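Long-range contacts in UTP-glucose-1-phosphate uridylyltransferase 2 (Trypanosoma brucei, PDB 3GUE), which probably catalyses the transfer of a uridylyl group from UTP to alpha-D-glucose 1-phosphate, giving UDP-glucose and diphosphate: residues E245-K255 against P368-T377; E402-D413 against L434-G444. All coordinates share one frame; numbering follows the deposited sequence. Where two conformers were deposited one is given.

Contact 1 lies deeper in the chain, about 11 Å between its centre and the chain centre, against about 21 Å for contact 2. Both are partly buried. Contact 1 joins the end of a central-sheet strand and the loop after it to the loop that leads into helix 378-385. It is made by side chains: a buried Arg369-Asp253 salt bridge, a second from the partly exposed Arg371, and Lys376 and Phe372 at the bound nucleotide sugar. Contact 2 pairs two parallel strands, built on a ladder of backbone hydrogen bonds, with ion pairs near its two ends. The centres of contacts 1 and 2 are about 14 Å apart. Pro407 of contact 2 packs against Thr250, Ser252 and Arg369.

Contact 1: residues E245-K255 against P368-T377; sequences EVCRRTESDKK and PRERFAPVKT. With UPG (uridine-5'-diphosphate-glucose), chain C.
Cys247 and Arg369 bring the two backbones closest, with their CA atoms 6.1 Å apart. The chains then diverge and approach again at Lys255 and Lys376. Segment 245-255 leaves its strand through a type I turn from Thr250 to Asp253. Segment 368-377 starts with a short 3-10 segment and runs on as a loop. Side chains carry the contact. Arg369 has CG anti to its own N (chi1 -168°) and bends at chi2, which turns the guanidinium in toward Asp253. Arg369 NH1 reaches the syn lone pair of Asp253 OD2 at 2.9 Å. Arg369 NH2 meets Asp253 OD1 at 2.5 Å, a very short bond whose exact length is doubtful. The two flat groups are twisted 39° apart. Asp253 OD2 also accepts the backbone N of Thr250 at 2.8 Å, on its anti side, so the turn itself positions the carboxylate. Thr250 OG1 lies over one face of the guanidinium, and CD2 of Phe372 lies over the opposite face. Cys247 SG packs on Phe372 CB at 3.7 Å and sits oblique to the ring. These loops follow adjacent strands, 242-248 and 362-366, in the central mixed sheet of a GT-A-type nucleotidyltransferase fold, and they border the sugar-nucleotide pocket. The Phe372 ring edge faces O6' of the bound UDP-glucose. Lys376 turns its end away from Lys255 and gives NZ to UPG O1A at 2.8 Å, and to O3A and O6', both at 3.1 Å. Asp221 pairs with the same NZ. Beside strand 242-248, Arg371 NH1 bonds Glu245 OE2 at 3.2 Å, coming from above the carboxylate plane. Asn305 binds the other oxygen of Glu245, and Asp228 pairs with Arg371 NH2. Farther along, Thr377 CG2 packs on Lys255 CD.

Contact 2: residues E402-D413 against L434-G444; sequences ERNGKPPAIDLD and LRQCTSLTVRG
Strands 409-412 and 439-443 pair in parallel, 4.7 Å apart at their axes, with Ala409 opposite Ser439 and Leu412 opposite Val442. They are the two strands of a beta-alpha-beta unit whose helix is 420-427. The parallel sheet that they begin is consistent with the C-terminal beta-helix known in this family. Ala409 N bonds Thr438 O, and the ladder runs on through Leu440, Asp411 and Val442 to Asp413 N. On one face Leu412 CD2 lies beside Val442 CB at 3.8 Å, the two side chains pointing the same way. Ile410 CD1 meets Leu434 CD1 tip to tip at 3.9 Å, and both residues also touch helix 378-385. On the other face a water bridges Ala409 O and Thr441 OG1. Before the strands, Arg403 bends at chi2 and chi3, which lays its NH1 against Arg435 O at 2.9 Å. Glu402 OE2 takes Arg435 NH1 at 2.9 Å on its syn lone pair, with the two planes nearly coplanar. At the far end, Arg443 folds back at chi2 (-67°) to Asp411. Arg443 NH2 meets Asp411 OD2 at 2.6 Å, and the two groups are turned 66° apart. Its NH1 also bonds Val442 O, which already accepts Asp413 N. Asp413 OD2 takes Gly444 N on its anti lone pair at 2.8 Å, nearly straight at 175°.

Contact 1: residues E245-K255 against P368-T377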
# COMPACT_ATOMS: atom_id res chain seq x y z
N GLU A 245 7.80 -8.38 6.06
CA GLU A 245 7.52 -9.55 5.25
C GLU A 245 7.75 -9.17 3.78
O GLU A 245 7.31 -8.11 3.37
CB GLU A 245 6.07 -10.06 5.45
CG GLU A 245 5.63 -10.35 6.89
CD GLU A 245 4.31 -11.12 6.90
OE1 GLU A 245 3.63 -11.14 5.84
OE2 GLU A 245 3.97 -11.73 7.95
N VAL A 246 8.50 -9.99 3.05
CA VAL A 246 8.68 -9.85 1.59
C VAL A 246 8.23 -11.12 0.86
O VAL A 246 8.19 -12.21 1.45
CB VAL A 246 10.15 -9.54 1.19
CG1 VAL A 246 10.63 -8.22 1.78
CG2 VAL A 246 11.10 -10.70 1.59
N CYS A 247 7.92 -10.98 -0.43
CA CYS A 247 7.66 -12.13 -1.29
C CYS A 247 8.71 -12.22 -2.40
O CYS A 247 9.27 -11.20 -2.84
CB CYS A 247 6.25 -12.03 -1.90
SG CYS A 247 4.84 -12.19 -0.73
N ARG A 248 8.97 -13.44 -2.85
CA ARG A 248 9.61 -13.66 -4.14
C ARG A 248 8.78 -12.88 -5.17
O ARG A 248 7.59 -13.17 -5.41
CB ARG A 248 9.72 -15.17 -4.45
CG ARG A 248 10.06 -15.54 -5.91
CD ARG A 248 11.51 -15.25 -6.24
NE ARG A 248 11.88 -15.67 -7.60
CZ ARG A 248 13.10 -15.53 -8.13
NH1 ARG A 248 14.08 -14.99 -7.40
NH2 ARG A 248 13.34 -15.92 -9.38
N ARG A 249 9.40 -11.85 -5.72
CA ARG A 249 8.78 -11.01 -6.72
C ARG A 249 8.31 -11.83 -7.93
O ARG A 249 9.00 -12.75 -8.36
CB ARG A 249 9.75 -9.93 -7.17
CG ARG A 249 9.07 -8.69 -7.74
CD ARG A 249 10.13 -7.66 -8.03
NE ARG A 249 9.61 -6.42 -8.61
CZ ARG A 249 10.39 -5.45 -9.07
NH1 ARG A 249 11.72 -5.57 -9.00
NH2 ARG A 249 9.85 -4.36 -9.56
N THR A 250 7.14 -11.46 -8.46
CA THR A 250 6.54 -12.05 -9.67
C THR A 250 6.45 -10.98 -10.75
O THR A 250 6.70 -9.79 -10.51
CB THR A 250 5.11 -12.61 -9.40
OG1 THR A 250 4.25 -11.54 -9.00
CG2 THR A 250 5.13 -13.69 -8.32
N GLU A 251 6.07 -11.39 -11.96
CA GLU A 251 5.88 -10.46 -13.07
C GLU A 251 4.79 -9.40 -12.79
O GLU A 251 4.87 -8.28 -13.30
CB GLU A 251 5.57 -11.25 -14.34
CG GLU A 251 6.16 -10.67 -15.60
CD GLU A 251 5.50 -11.20 -16.86
OE1 GLU A 251 5.27 -12.44 -16.96
OE2 GLU A 251 5.21 -10.38 -17.76
N SER A 252 3.80 -9.74 -11.95
CA SER A 252 2.77 -8.78 -11.53
C SER A 252 3.25 -7.69 -10.54
O SER A 252 2.54 -6.71 -10.30
CB SER A 252 1.55 -9.53 -10.97
OG SER A 252 1.86 -10.17 -9.75
N ASP A 253 4.43 -7.83 -9.94
CA ASP A 253 4.87 -6.83 -8.93
C ASP A 253 5.64 -5.72 -9.64
O ASP A 253 6.86 -5.82 -9.82
CB ASP A 253 5.71 -7.45 -7.80
CG ASP A 253 5.01 -8.63 -7.10
OD1 ASP A 253 3.84 -8.49 -6.67
OD2 ASP A 253 5.64 -9.69 -6.97
N LYS A 254 4.92 -4.66 -10.02
CA LYS A 254 5.50 -3.59 -10.86
C LYS A 254 5.56 -2.24 -10.15
O LYS A 254 6.42 -1.37 -10.45
CB LYS A 254 4.68 -3.44 -12.12
CG LYS A 254 4.82 -4.60 -13.07
CD LYS A 254 3.98 -4.40 -14.30
CE LYS A 254 4.10 -5.58 -15.25
NZ LYS A 254 5.53 -6.05 -15.45
N LYS A 255 4.61 -2.07 -9.23
CA LYS A 255 4.47 -0.85 -8.44
C LYS A 255 4.53 -1.16 -6.93
O LYS A 255 3.78 -1.99 -6.42
CB LYS A 255 3.14 -0.12 -8.80
CG LYS A 255 3.11 0.42 -10.26
CD LYS A 255 1.74 1.07 -10.60
CE LYS A 255 1.53 2.45 -9.95
NZ LYS A 255 0.08 2.90 -10.05
N PRO A 368 5.18 -16.78 2.17
CA PRO A 368 4.45 -17.28 1.02
C PRO A 368 3.55 -16.20 0.37
O PRO A 368 3.04 -15.31 1.05
CB PRO A 368 3.59 -18.41 1.60
CG PRO A 368 4.25 -18.77 2.90
CD PRO A 368 4.84 -17.51 3.41
N ARG A 369 3.38 -16.28 -0.95
CA ARG A 369 2.51 -15.36 -1.66
C ARG A 369 1.10 -15.29 -1.08
O ARG A 369 0.42 -14.32 -1.32
CB ARG A 369 2.44 -15.72 -3.16
CG ARG A 369 1.78 -14.64 -4.01
CD ARG A 369 2.81 -13.84 -4.78
NE ARG A 369 2.26 -12.63 -5.37
CZ ARG A 369 2.96 -11.50 -5.54
NH1 ARG A 369 4.21 -11.43 -5.12
NH2 ARG A 369 2.40 -10.43 -6.08
N GLU A 370 0.64 -16.28 -0.31
CA GLU A 370 -0.76 -16.20 0.12
C GLU A 370 -1.00 -15.09 1.17
O GLU A 370 -2.14 -14.78 1.51
CB GLU A 370 -1.36 -17.58 0.48
CG GLU A 370 -1.12 -18.68 -0.60
CD GLU A 370 -1.93 -18.49 -1.89
OE1 GLU A 370 -3.17 -18.62 -1.82
OE2 GLU A 370 -1.33 -18.24 -2.98
N ARG A 371 0.07 -14.44 1.61
CA ARG A 371 -0.05 -13.28 2.51
C ARG A 371 -0.07 -11.91 1.83
O ARG A 371 -0.02 -10.88 2.51
CB ARG A 371 1.07 -13.29 3.56
CG ARG A 371 1.04 -14.52 4.43
CD ARG A 371 1.93 -14.37 5.61
NE ARG A 371 1.92 -15.62 6.37
CZ ARG A 371 2.64 -15.85 7.46
NH1 ARG A 371 3.45 -14.91 7.95
NH2 ARG A 371 2.57 -17.03 8.05
N PHE A 372 -0.13 -11.90 0.50
CA PHE A 372 0.05 -10.69 -0.29
C PHE A 372 -0.81 -10.78 -1.57
O PHE A 372 -0.47 -11.51 -2.48
CB PHE A 372 1.56 -10.51 -0.61
CG PHE A 372 1.91 -9.26 -1.40
CD1 PHE A 372 1.59 -7.99 -0.90
CD2 PHE A 372 2.60 -9.35 -2.60
CE1 PHE A 372 1.92 -6.85 -1.62
CE2 PHE A 372 2.94 -8.21 -3.33
CZ PHE A 372 2.61 -6.95 -2.84
N ALA A 373 -1.96 -10.08 -1.56
CA ALA A 373 -2.88 -9.90 -2.68
C ALA A 373 -3.06 -8.39 -2.89
O ALA A 373 -4.10 -7.83 -2.52
CB ALA A 373 -4.25 -10.56 -2.40
N PRO A 374 -2.05 -7.72 -3.47
CA PRO A 374 -2.08 -6.26 -3.54
C PRO A 374 -3.05 -5.76 -4.61
O PRO A 374 -3.23 -6.42 -5.66
CB PRO A 374 -0.65 -5.90 -3.99
CG PRO A 374 -0.27 -7.07 -4.88
CD PRO A 374 -0.83 -8.27 -4.11
N VAL A 375 -3.63 -4.59 -4.36
CA VAL A 375 -4.38 -3.85 -5.39
C VAL A 375 -3.88 -2.41 -5.41
O VAL A 375 -4.31 -1.59 -4.57
CB VAL A 375 -5.92 -3.89 -5.14
CG1 VAL A 375 -6.68 -3.00 -6.19
CG2 VAL A 375 -6.44 -5.38 -5.18
N LYS A 376 -2.94 -2.14 -6.33
CA LYS A 376 -2.40 -0.81 -6.58
C LYS A 376 -3.06 -0.20 -7.82
O LYS A 376 -3.19 1.03 -7.94
CB LYS A 376 -0.88 -0.88 -6.87
CG LYS A 376 -0.07 -1.74 -5.96
CD LYS A 376 0.11 -1.07 -4.62
CE LYS A 376 -0.81 -1.66 -3.58
NZ LYS A 376 -0.34 -1.22 -2.24
N THR A 377 -3.51 -1.09 -8.71
CA THR A 377 -4.06 -0.68 -10.00
C THR A 377 -5.38 -1.40 -10.32
O THR A 377 -5.79 -2.34 -9.62
CB THR A 377 -3.09 -0.99 -11.17
OG1 THR A 377 -2.96 -2.41 -11.28
CG2 THR A 377 -1.73 -0.34 -10.96
N1 UPG C . -1.70 5.14 2.64
C2 UPG C . -1.91 5.85 3.84
N3 UPG C . -1.40 7.13 3.92
C4 UPG C . -0.71 7.73 2.90
C5 UPG C . -0.48 7.03 1.71
C6 UPG C . -0.96 5.74 1.57
O2 UPG C . -2.55 5.41 4.81
O4 UPG C . -0.31 8.89 3.08
C1C UPG C . -2.23 3.75 2.50
C2C UPG C . -3.01 3.34 1.25
O2C UPG C . -4.39 3.74 1.35
C3C UPG C . -2.88 1.82 1.35
C4C UPG C . -1.46 1.64 1.85
O4C UPG C . -1.07 2.89 2.49
O3C UPG C . -3.77 1.34 2.36
C5C UPG C . -0.46 1.39 0.67
O5C UPG C . -0.29 2.49 -0.18
PA UPG C . -0.19 2.30 -1.78
O1A UPG C . -1.32 1.39 -2.13
O2A UPG C . -0.05 3.58 -2.47
O3A UPG C . 1.20 1.43 -1.91
PB UPG C . 2.71 2.00 -2.09
O1B UPG C . 2.96 2.97 -1.01
O2B UPG C . 2.99 2.38 -3.51
O3B UPG C . 3.51 0.62 -1.88
C1' UPG C . 3.46 -0.04 -0.56
C2' UPG C . 4.87 -0.15 -0.01
C3' UPG C . 5.71 -0.92 -1.02
C4' UPG C . 5.10 -2.32 -1.20
C5' UPG C . 3.62 -2.21 -1.65
C6' UPG C . 2.93 -3.55 -1.53
O2' UPG C . 5.45 1.15 0.20
O3' UPG C . 7.05 -0.95 -0.59
O4' UPG C . 5.84 -3.07 -2.16
O5' UPG C . 2.84 -1.32 -0.80
O6' UPG C . 1.72 -3.52 -2.28
O HOH W 1 0.09 -9.52 -7.98

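Contact 2: residues E402-D413 against L434-G444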
# COMPACT_ATOMS: atom_id res chain seq x y z
N GLU A 402 -3.95 -23.38 -8.42
CA GLU A 402 -3.49 -23.72 -9.75
C GLU A 402 -2.60 -22.66 -10.40
O GLU A 402 -1.96 -22.93 -11.42
CB GLU A 402 -4.67 -24.08 -10.65
CG GLU A 402 -5.61 -22.91 -10.94
CD GLU A 402 -6.71 -23.29 -11.91
OE1 GLU A 402 -6.40 -23.80 -13.01
OE2 GLU A 402 -7.89 -23.10 -11.56
N ARG A 403 -2.58 -21.44 -9.84
CA ARG A 403 -1.64 -20.40 -10.30
C ARG A 403 -0.22 -20.54 -9.69
O ARG A 403 0.63 -19.68 -9.91
CB ARG A 403 -2.21 -18.98 -10.16
CG ARG A 403 -3.32 -18.65 -11.18
CD ARG A 403 -2.86 -18.35 -12.64
NE ARG A 403 -1.80 -19.20 -13.18
CZ ARG A 403 -1.97 -20.39 -13.75
NH1 ARG A 403 -3.18 -20.93 -13.87
NH2 ARG A 403 -0.92 -21.07 -14.19
N ASN A 404 -0.00 -21.65 -8.97
CA ASN A 404 1.32 -22.01 -8.42
C ASN A 404 2.12 -20.86 -7.80
O ASN A 404 3.35 -20.78 -7.97
CB ASN A 404 2.16 -22.84 -9.43
CG ASN A 404 2.41 -22.10 -10.76
OD1 ASN A 404 3.28 -21.22 -10.84
ND2 ASN A 404 1.68 -22.49 -11.80
N GLY A 405 1.43 -19.97 -7.09
CA GLY A 405 2.06 -18.80 -6.45
C GLY A 405 2.27 -17.57 -7.33
O GLY A 405 2.74 -16.54 -6.83
N LYS A 406 1.95 -17.68 -8.62
CA LYS A 406 2.20 -16.62 -9.59
C LYS A 406 0.88 -16.01 -10.08
O LYS A 406 0.14 -16.67 -10.80
CB LYS A 406 3.01 -17.10 -10.80
CG LYS A 406 4.42 -17.59 -10.50
CD LYS A 406 5.11 -18.02 -11.78
CE LYS A 406 5.92 -19.29 -11.58
NZ LYS A 406 7.38 -19.04 -11.42
N PRO A 407 0.59 -14.76 -9.67
CA PRO A 407 -0.67 -14.17 -10.15
C PRO A 407 -0.65 -14.04 -11.67
O PRO A 407 0.45 -13.94 -12.26
CB PRO A 407 -0.68 -12.78 -9.50
CG PRO A 407 0.26 -12.91 -8.30
CD PRO A 407 1.33 -13.82 -8.80
N PRO A 408 -1.84 -14.04 -12.31
CA PRO A 408 -1.88 -13.74 -13.75
C PRO A 408 -1.17 -12.40 -13.96
O PRO A 408 -1.35 -11.49 -13.15
CB PRO A 408 -3.37 -13.54 -14.02
CG PRO A 408 -4.09 -14.23 -12.94
CD PRO A 408 -3.19 -14.25 -11.74
N ALA A 409 -0.37 -12.29 -15.02
CA ALA A 409 0.27 -11.01 -15.31
C ALA A 409 -0.64 -10.18 -16.23
O ALA A 409 -0.70 -10.41 -17.45
CB ALA A 409 1.65 -11.22 -15.92
N ILE A 410 -1.35 -9.23 -15.65
CA ILE A 410 -2.39 -8.45 -16.38
C ILE A 410 -1.88 -7.05 -16.79
O ILE A 410 -1.58 -6.20 -15.92
CB ILE A 410 -3.71 -8.37 -15.56
CG1 ILE A 410 -4.16 -9.77 -15.10
CG2 ILE A 410 -4.85 -7.64 -16.37
CD1 ILE A 410 -5.36 -9.80 -14.13
N ASP A 411 -1.79 -6.83 -18.11
CA ASP A 411 -1.41 -5.53 -18.68
C ASP A 411 -2.63 -4.92 -19.38
O ASP A 411 -3.06 -5.36 -20.48
CB ASP A 411 -0.21 -5.66 -19.63
CG ASP A 411 0.17 -4.35 -20.34
OD1 ASP A 411 -0.43 -3.29 -20.12
OD2 ASP A 411 1.09 -4.39 -21.15
N LEU A 412 -3.19 -3.91 -18.72
CA LEU A 412 -4.36 -3.22 -19.25
C LEU A 412 -3.90 -1.85 -19.81
O LEU A 412 -3.24 -1.08 -19.11
CB LEU A 412 -5.43 -3.07 -18.16
CG LEU A 412 -6.17 -4.31 -17.57
CD1 LEU A 412 -7.26 -3.94 -16.57
CD2 LEU A 412 -6.76 -5.21 -18.68
N ASP A 413 -4.24 -1.60 -21.09
CA ASP A 413 -3.96 -0.37 -21.82
C ASP A 413 -4.13 0.86 -20.91
O ASP A 413 -5.24 1.16 -20.42
CB ASP A 413 -4.92 -0.29 -23.03
CG ASP A 413 -4.55 0.77 -24.02
OD1 ASP A 413 -3.96 1.81 -23.60
OD2 ASP A 413 -4.89 0.61 -25.23
N LEU A 434 -10.17 -16.01 -14.60
CA LEU A 434 -8.71 -15.83 -14.77
C LEU A 434 -7.87 -16.82 -13.95
O LEU A 434 -6.65 -16.71 -13.90
CB LEU A 434 -8.29 -14.38 -14.41
CG LEU A 434 -8.86 -13.27 -15.32
CD1 LEU A 434 -8.60 -11.94 -14.71
CD2 LEU A 434 -8.25 -13.31 -16.74
N ARG A 435 -8.51 -17.79 -13.32
CA ARG A 435 -7.79 -18.80 -12.55
C ARG A 435 -6.81 -19.64 -13.39
O ARG A 435 -5.79 -20.07 -12.88
CB ARG A 435 -8.75 -19.69 -11.73
CG ARG A 435 -9.81 -20.40 -12.55
CD ARG A 435 -10.72 -21.31 -11.70
NE ARG A 435 -11.65 -21.99 -12.60
CZ ARG A 435 -11.33 -23.04 -13.36
NH1 ARG A 435 -10.10 -23.56 -13.33
NH2 ARG A 435 -12.25 -23.57 -14.16
N GLN A 436 -7.09 -19.84 -14.67
CA GLN A 436 -6.18 -20.56 -15.56
C GLN A 436 -5.30 -19.63 -16.40
O GLN A 436 -4.64 -20.07 -17.34
CB GLN A 436 -6.96 -21.50 -16.51
CG GLN A 436 -8.12 -22.25 -15.87
CD GLN A 436 -8.81 -23.18 -16.85
OE1 GLN A 436 -9.87 -22.85 -17.40
NE2 GLN A 436 -8.21 -24.33 -17.09
N CYS A 437 -5.31 -18.33 -16.08
CA CYS A 437 -4.63 -17.34 -16.90
C CYS A 437 -3.21 -17.08 -16.39
O CYS A 437 -3.01 -16.76 -15.22
CB CYS A 437 -5.44 -16.05 -16.93
SG CYS A 437 -4.58 -14.72 -17.74
N THR A 438 -2.22 -17.24 -17.25
CA THR A 438 -0.84 -16.88 -16.86
C THR A 438 -0.56 -15.41 -17.23
O THR A 438 0.29 -14.76 -16.62
CB THR A 438 0.27 -17.83 -17.43
OG1 THR A 438 0.35 -17.71 -18.85
CG2 THR A 438 0.03 -19.29 -17.10
N SER A 439 -1.29 -14.90 -18.21
CA SER A 439 -1.00 -13.58 -18.78
C SER A 439 -2.21 -13.07 -19.57
O SER A 439 -2.78 -13.80 -20.37
CB SER A 439 0.20 -13.72 -19.71
OG SER A 439 0.68 -12.47 -20.10
N LEU A 440 -2.60 -11.83 -19.34
CA LEU A 440 -3.65 -11.20 -20.16
C LEU A 440 -3.29 -9.75 -20.49
O LEU A 440 -3.11 -8.92 -19.60
CB LEU A 440 -5.03 -11.26 -19.48
CG LEU A 440 -6.16 -10.45 -20.14
CD1 LEU A 440 -6.68 -11.08 -21.46
CD2 LEU A 440 -7.31 -10.13 -19.16
N THR A 441 -3.17 -9.47 -21.80
CA THR A 441 -2.86 -8.15 -22.29
C THR A 441 -4.05 -7.61 -23.10
O THR A 441 -4.57 -8.29 -24.01
CB THR A 441 -1.51 -8.17 -23.10
OG1 THR A 441 -0.44 -8.54 -22.21
CG2 THR A 441 -1.19 -6.82 -23.70
N VAL A 442 -4.49 -6.40 -22.76
CA VAL A 442 -5.62 -5.77 -23.41
C VAL A 442 -5.26 -4.39 -23.88
O VAL A 442 -4.67 -3.60 -23.14
CB VAL A 442 -6.85 -5.71 -22.48
CG1 VAL A 442 -8.02 -4.94 -23.12
CG2 VAL A 442 -7.25 -7.15 -22.06
N ARG A 443 -5.60 -4.12 -25.14
CA ARG A 443 -5.20 -2.92 -25.87
C ARG A 443 -6.40 -2.41 -26.66
O ARG A 443 -7.10 -3.20 -27.30
CB ARG A 443 -4.05 -3.22 -26.84
CG ARG A 443 -2.69 -3.42 -26.19
CD ARG A 443 -2.20 -2.11 -25.56
NE ARG A 443 -0.91 -2.25 -24.90
CZ ARG A 443 -0.74 -2.70 -23.66
NH1 ARG A 443 -1.79 -3.06 -22.91
NH2 ARG A 443 0.48 -2.78 -23.15
N GLY A 444 -6.62 -1.10 -26.63
CA GLY A 444 -7.80 -0.49 -27.25
C GLY A 444 -9.05 -0.68 -26.40
O GLY A 444 -8.97 -1.17 -25.24
O HOH W 2 1.04 -15.57 -14.12
O HOH W 3 0.39 -9.22 -19.48
O HOH W 4 2.17 -6.48 -22.99